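Long-range contacts in Slr0280 protein (Synechocystis sp., PDB 5H3K), which is of unknown function but carries a phosphodiester glycosidase (NAGPA) family domain and may therefore act on phosphodiester-linked sugars: residues F49-N54 against W67-E72; G53-I58 against Q140-V145. All coordinates share one frame; numbering follows the deposited sequence.

Contact 1. Residues F49-N54 against W67-E72; sequences FIQQGN and WGQWQE
An antiparallel strand pair with a classic beta bulge joins 51-53 to 67-72, the short segments running 171° apart. The bulge sets both Ile50 and Gln51 against Gln69: Ile50 N gives its hydrogen to Gln69 O at 2.8 Å, nearly along the C=O axis, while Gln69 N bonds Gln51 O in the carbonyl plane. Past it the pairing is regular, and Gly53 and Trp67 exchange two backbone bonds.

Packing is tightest at the two glycines. The Trp67 indole, with CG in the crowded position between backbone N and carbonyl carbon (chi1 63°), has Gly53 N and Gln52 C over one face, Gly53 N 3.2 Å from Trp67 CE2. On the sheet face of Gln52, the Phe49 ring turns one face to Gly68 CA, 3.8 Å from its centroid, and brings CE1 to Trp70 CE3; its other neighbours include Tyr124, met edge-to-face.

The solvent side is looser. Gln52 is exposed, and so is Gln51, which lies alongside the buried Gln69, whose NE2 is held by Thr78 OG1 and Leu137 O. At the bulge end the exposed side chains of Ile50 and Gln71 cross obliquely, with Ile50 CD1 3.6 Å from Gln71 CG.

Contact 2. Residues G53-I58 against Q140-V145; sequences GNQISI and QGNTLV
A parallel strand pair, 55-58 beside 143-145, follows the corner that the chain turns at Asn54, and the type II' turn Gln140-Thr143 leads into its second strand. The register is Gln55 with Thr143, Ile56 with Leu144 and Ser57 with Val145. Leu144 bridges the neighbouring strand through both backbone groups: its N bonds Gln55 O at 3.0 Å, in the carbonyl plane, and its O accepts from Ser57 N.

At the corner two asparagine side chains cross obliquely, their amide planes 67° apart. Asn54 holds CG in the crowded position between backbone N and carbonyl carbon (chi1 63°); Asn142 holds CG anti to its backbone N (chi1 -180°). These torsions bring Asn142 ND2 nearly along the C=O axis of Asn54 OD1, with that oxygen in the Asn142 amide plane. The 2.3 Å between Asn142 ND2 and Asn54 OD1 is very short for a hydrogen bond, which suggests strain or imprecisely placed amides. Asn142 OD1 also accepts Asn54 N, at 3.1 Å, but from above its carbonyl plane. Gln55, its chain bent at chi2, lays CG 3.3 Å from Asn142 ND2.

Further along, the side chains alternate between the two faces. Ile56 and Leu144 are buried: Ile56 CG2, anti to the carbonyl carbon, approaches Leu144 CB, while helix 82-89 meets Ile56 through Leu89, and Leu144 packs on Trp67 and Leu80. The face of Gln55, Thr143 and Ser57 is partly exposed. There Thr143 puts OG1 anti to its carbonyl carbon, beside Gln55 CB, and directs CG2 anti to the backbone N, where it meets Ser57 CB at 3.7 Å.

How the contacts relate
Both contacts build one mixed sheet and share Gly53 and Asn54, the corner where strand 51-53 gives way to 55-58. Contact 1 is antiparallel and contact 2 parallel, and each is only partly buried. Contact 1 adds aromatic packing onto glycines to its backbone bonds; contact 2 instead combines an exposed amide pair with buried aliphatic Ile56 and Leu144. Strand 61-72 runs beside both 51-53 and 55-58, which ties the contacts together. Trp67 spans them: its NE1 lies 3.0 Å from Asn142 O, a probable hydrogen bond, so the indole of contact 1 finds its polar partner in the turn of contact 2.

Contact 1. Residues F49-N54 against W67-E72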
loop_
_atom_site.group_PDB
_atom_site.type_symbol
_atom_site.label_atom_id
_atom_site.label_comp_id
_atom_site.label_asym_id
_atom_site.label_seq_id
_atom_site.Cartn_x
_atom_site.Cartn_y
_atom_site.Cartn_z
ATOM N N PHE A 49 -19.751 -3.737 17.931
ATOM C CA PHE A 49 -20.048 -5.107 17.551
ATOM C C PHE A 49 -20.250 -5.994 18.769
ATOM O O PHE A 49 -19.586 -5.810 19.786
ATOM C CB PHE A 49 -18.885 -5.663 16.736
ATOM C CG PHE A 49 -18.743 -5.048 15.375
ATOM C CD1 PHE A 49 -19.860 -4.802 14.589
ATOM C CD2 PHE A 49 -17.489 -4.727 14.878
ATOM C CE1 PHE A 49 -19.733 -4.246 13.319
ATOM C CE2 PHE A 49 -17.345 -4.165 13.610
ATOM C CZ PHE A 49 -18.470 -3.926 12.831
ATOM N N ILE A 50 -21.157 -6.961 18.656
ATOM C CA ILE A 50 -21.310 -7.984 19.688
ATOM C C ILE A 50 -20.226 -9.040 19.523
ATOM O O ILE A 50 -19.659 -9.517 20.506
ATOM C CB ILE A 50 -22.697 -8.643 19.642
ATOM C CG1 ILE A 50 -23.779 -7.572 19.768
ATOM C CG2 ILE A 50 -22.837 -9.665 20.769
ATOM C CD1 ILE A 50 -25.053 -7.885 19.035
ATOM N N GLN A 51 -19.951 -9.404 18.272
ATOM C CA GLN A 51 -18.804 -10.238 17.936
ATOM C C GLN A 51 -18.122 -9.678 16.697
ATOM O O GLN A 51 -18.749 -8.990 15.897
ATOM C CB GLN A 51 -19.236 -11.674 17.651
ATOM C CG GLN A 51 -19.636 -12.467 18.874
ATOM C CD GLN A 51 -19.814 -13.929 18.561
ATOM O OE1 GLN A 51 -18.845 -14.640 18.294
ATOM N NE2 GLN A 51 -21.058 -14.390 18.576
ATOM N N GLN A 52 -16.846 -9.996 16.525
ATOM C CA GLN A 52 -16.105 -9.510 15.365
ATOM C C GLN A 52 -14.838 -10.318 15.156
ATOM O O GLN A 52 -14.330 -10.949 16.093
ATOM C CB GLN A 52 -15.748 -8.034 15.548
ATOM C CG GLN A 52 -14.874 -7.775 16.754
ATOM C CD GLN A 52 -14.744 -6.306 17.059
ATOM O OE1 GLN A 52 -15.261 -5.820 18.065
ATOM N NE2 GLN A 52 -14.049 -5.585 16.194
ATOM N N GLY A 53 -14.325 -10.294 13.929
ATOM C CA GLY A 53 -13.100 -11.006 13.618
ATOM C C GLY A 53 -12.500 -10.608 12.281
ATOM O O GLY A 53 -13.046 -9.761 11.564
ATOM N N ASN A 54 -11.374 -11.227 11.945
ATOM C CA ASN A 54 -10.646 -10.888 10.723
ATOM C C ASN A 54 -10.537 -12.062 9.744
ATOM O O ASN A 54 -9.813 -11.984 8.752
ATOM C CB ASN A 54 -9.258 -10.327 11.067
ATOM C CG ASN A 54 -8.383 -11.342 11.786
ATOM O OD1 ASN A 54 -8.859 -12.389 12.221
ATOM N ND2 ASN A 54 -7.098 -11.035 11.918
ATOM N N TRP A 67 -15.089 -9.026 9.575
ATOM C CA TRP A 67 -16.524 -9.172 9.777
ATOM C C TRP A 67 -16.919 -8.663 11.155
ATOM O O TRP A 67 -16.088 -8.572 12.070
ATOM C CB TRP A 67 -16.963 -10.634 9.603
ATOM C CG TRP A 67 -16.341 -11.527 10.604
ATOM C CD1 TRP A 67 -15.151 -12.178 10.492
ATOM C CD2 TRP A 67 -16.869 -11.866 11.894
ATOM N NE1 TRP A 67 -14.902 -12.900 11.634
ATOM C CE2 TRP A 67 -15.941 -12.728 12.509
ATOM C CE3 TRP A 67 -18.035 -11.526 12.586
ATOM C CZ2 TRP A 67 -16.143 -13.253 13.789
ATOM C CZ3 TRP A 67 -18.235 -12.052 13.854
ATOM C CH2 TRP A 67 -17.290 -12.899 14.442
ATOM N N GLY A 68 -18.189 -8.306 11.284
ATOM C CA GLY A 68 -18.746 -7.922 12.567
ATOM C C GLY A 68 -20.228 -8.242 12.610
ATOM O O GLY A 68 -20.899 -8.257 11.574
ATOM N N GLN A 69 -20.736 -8.516 13.808
ATOM C CA GLN A 69 -22.155 -8.773 13.996
ATOM C C GLN A 69 -22.706 -7.828 15.045
ATOM O O GLN A 69 -22.038 -7.534 16.040
ATOM C CB GLN A 69 -22.402 -10.235 14.396
ATOM C CG GLN A 69 -22.291 -11.210 13.240
ATOM C CD GLN A 69 -22.509 -12.655 13.658
ATOM O OE1 GLN A 69 -22.177 -13.051 14.777
ATOM N NE2 GLN A 69 -23.074 -13.451 12.755
ATOM N N TRP A 70 -23.922 -7.341 14.810
ATOM C CA TRP A 70 -24.550 -6.408 15.733
ATOM C C TRP A 70 -26.059 -6.610 15.804
ATOM O O TRP A 70 -26.634 -7.373 15.025
ATOM C CB TRP A 70 -24.228 -4.960 15.345
ATOM C CG TRP A 70 -24.797 -4.542 14.022
ATOM C CD1 TRP A 70 -25.980 -3.900 13.803
ATOM C CD2 TRP A 70 -24.199 -4.734 12.734
ATOM N NE1 TRP A 70 -26.155 -3.674 12.458
ATOM C CE2 TRP A 70 -25.080 -4.186 11.778
ATOM C CE3 TRP A 70 -23.013 -5.330 12.294
ATOM C CZ2 TRP A 70 -24.805 -4.203 10.407
ATOM C CZ3 TRP A 70 -22.741 -5.347 10.929
ATOM C CH2 TRP A 70 -23.633 -4.788 10.006
ATOM N N GLN A 71 -26.687 -5.908 16.746
ATOM C CA GLN A 71 -28.131 -5.967 16.949
ATOM C C GLN A 71 -28.835 -4.803 16.268
ATOM O O GLN A 71 -28.486 -3.642 16.484
ATOM C CB GLN A 71 -28.442 -5.912 18.444
ATOM C CG GLN A 71 -28.577 -7.254 19.122
ATOM C CD GLN A 71 -29.822 -7.318 19.987
ATOM O OE1 GLN A 71 -30.889 -7.718 19.519
ATOM N NE2 GLN A 71 -29.700 -6.896 21.247
ATOM N N GLU A 72 -29.837 -5.108 15.456
ATOM C CA GLU A 72 -30.596 -4.061 14.790
ATOM C C GLU A 72 -32.044 -4.505 14.585
ATOM O O GLU A 72 -32.318 -5.429 13.813
ATOM C CB GLU A 72 -29.941 -3.683 13.453
ATOM C CG GLU A 72 -30.445 -2.377 12.867
ATOM C CD GLU A 72 -29.871 -2.073 11.493
ATOM O OE1 GLU A 72 -28.712 -2.463 11.214
ATOM O OE2 GLU A 72 -30.588 -1.441 10.686
#

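Contact 2. Residues G53-I58 against Q140-V145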
loop_
_atom_site.group_PDB
_atom_site.type_symbol
_atom_site.label_atom_id
_atom_site.label_comp_id
_atom_site.label_asym_id
_atom_site.label_seq_id
_atom_site.Cartn_x
_atom_site.Cartn_y
_atom_site.Cartn_z
ATOM N N GLY A 53 -14.325 -10.294 13.929
ATOM C CA GLY A 53 -13.100 -11.006 13.618
ATOM C C GLY A 53 -12.500 -10.608 12.281
ATOM O O GLY A 53 -13.046 -9.761 11.564
ATOM N N ASN A 54 -11.374 -11.227 11.945
ATOM C CA ASN A 54 -10.646 -10.888 10.723
ATOM C C ASN A 54 -10.537 -12.062 9.744
ATOM O O ASN A 54 -9.813 -11.984 8.752
ATOM C CB ASN A 54 -9.258 -10.327 11.067
ATOM C CG ASN A 54 -8.383 -11.342 11.786
ATOM O OD1 ASN A 54 -8.859 -12.389 12.221
ATOM N ND2 ASN A 54 -7.098 -11.035 11.918
ATOM N N GLN A 55 -11.269 -13.144 10.022
ATOM C CA GLN A 55 -11.283 -14.317 9.152
ATOM C C GLN A 55 -12.699 -14.802 8.866
ATOM O O GLN A 55 -13.573 -14.750 9.729
ATOM C CB GLN A 55 -10.521 -15.471 9.806
ATOM C CG GLN A 55 -9.129 -15.120 10.308
ATOM C CD GLN A 55 -8.060 -15.897 9.596
ATOM O OE1 GLN A 55 -7.663 -16.979 10.034
ATOM N NE2 GLN A 55 -7.592 -15.362 8.477
ATOM N N ILE A 56 -12.911 -15.291 7.649
ATOM C CA ILE A 56 -14.123 -16.027 7.320
ATOM C C ILE A 56 -13.682 -17.397 6.842
ATOM O O ILE A 56 -12.558 -17.554 6.348
ATOM C CB ILE A 56 -14.992 -15.315 6.257
ATOM C CG1 ILE A 56 -14.238 -15.137 4.938
ATOM C CG2 ILE A 56 -15.472 -13.966 6.784
ATOM C CD1 ILE A 56 -15.140 -14.677 3.783
ATOM N N SER A 57 -14.542 -18.395 7.011
ATOM C CA SER A 57 -14.208 -19.747 6.586
ATOM C C SER A 57 -15.164 -20.205 5.499
ATOM O O SER A 57 -16.377 -20.067 5.635
ATOM C CB SER A 57 -14.260 -20.704 7.771
ATOM O OG SER A 57 -13.935 -22.009 7.341
ATOM N N ILE A 58 -14.612 -20.728 4.405
ATOM C CA ILE A 58 -15.403 -21.254 3.299
ATOM C C ILE A 58 -14.867 -22.630 2.913
ATOM O O ILE A 58 -13.692 -22.756 2.553
ATOM C CB ILE A 58 -15.301 -20.353 2.052
ATOM C CG1 ILE A 58 -15.794 -18.933 2.356
ATOM C CG2 ILE A 58 -16.089 -20.952 0.907
ATOM C CD1 ILE A 58 -15.678 -17.981 1.168
ATOM N N GLN A 140 -17.414 -18.328 15.097
ATOM C CA GLN A 140 -16.694 -19.245 15.958
ATOM C C GLN A 140 -15.423 -18.535 16.391
ATOM O O GLN A 140 -14.339 -18.772 15.845
ATOM C CB GLN A 140 -16.367 -20.516 15.182
ATOM C CG GLN A 140 -15.822 -21.652 16.014
ATOM C CD GLN A 140 -16.123 -22.997 15.382
ATOM O OE1 GLN A 140 -17.092 -23.134 14.632
ATOM N NE2 GLN A 140 -15.292 -23.997 15.677
ATOM N N GLY A 141 -15.565 -17.632 17.355
ATOM C CA GLY A 141 -14.449 -16.819 17.802
ATOM C C GLY A 141 -14.104 -15.754 16.779
ATOM O O GLY A 141 -14.931 -14.900 16.454
ATOM N N ASN A 142 -12.881 -15.821 16.259
ATOM C CA ASN A 142 -12.390 -14.832 15.315
ATOM C C ASN A 142 -12.833 -15.127 13.873
ATOM O O ASN A 142 -12.648 -14.303 12.970
ATOM C CB ASN A 142 -10.866 -14.749 15.421
ATOM C CG ASN A 142 -10.268 -13.733 14.480
ATOM O OD1 ASN A 142 -10.484 -12.532 14.628
ATOM N ND2 ASN A 142 -9.496 -14.209 13.504
ATOM N N THR A 143 -13.447 -16.293 13.672
ATOM C CA THR A 143 -13.781 -16.761 12.330
ATOM C C THR A 143 -15.290 -16.894 12.079
ATOM O O THR A 143 -15.980 -17.645 12.770
ATOM C CB THR A 143 -13.117 -18.115 12.040
ATOM O OG1 THR A 143 -11.701 -17.998 12.222
ATOM C CG2 THR A 143 -13.408 -18.549 10.608
ATOM N N LEU A 144 -15.799 -16.162 11.092
ATOM C CA LEU A 144 -17.200 -16.287 10.702
ATOM C C LEU A 144 -17.330 -17.426 9.701
ATOM O O LEU A 144 -16.683 -17.413 8.652
ATOM C CB LEU A 144 -17.704 -14.987 10.073
ATOM C CG LEU A 144 -19.131 -14.943 9.499
ATOM C CD1 LEU A 144 -20.185 -15.063 10.597
ATOM C CD2 LEU A 144 -19.341 -13.653 8.725
ATOM N N VAL A 145 -18.161 -18.418 10.007
ATOM C CA VAL A 145 -18.309 -19.552 9.105
ATOM C C VAL A 145 -19.373 -19.266 8.053
ATOM O O VAL A 145 -20.548 -19.078 8.379
ATOM C CB VAL A 145 -18.662 -20.847 9.879
ATOM C CG1 VAL A 145 -18.756 -22.032 8.917
ATOM C CG2 VAL A 145 -17.623 -21.111 10.957
#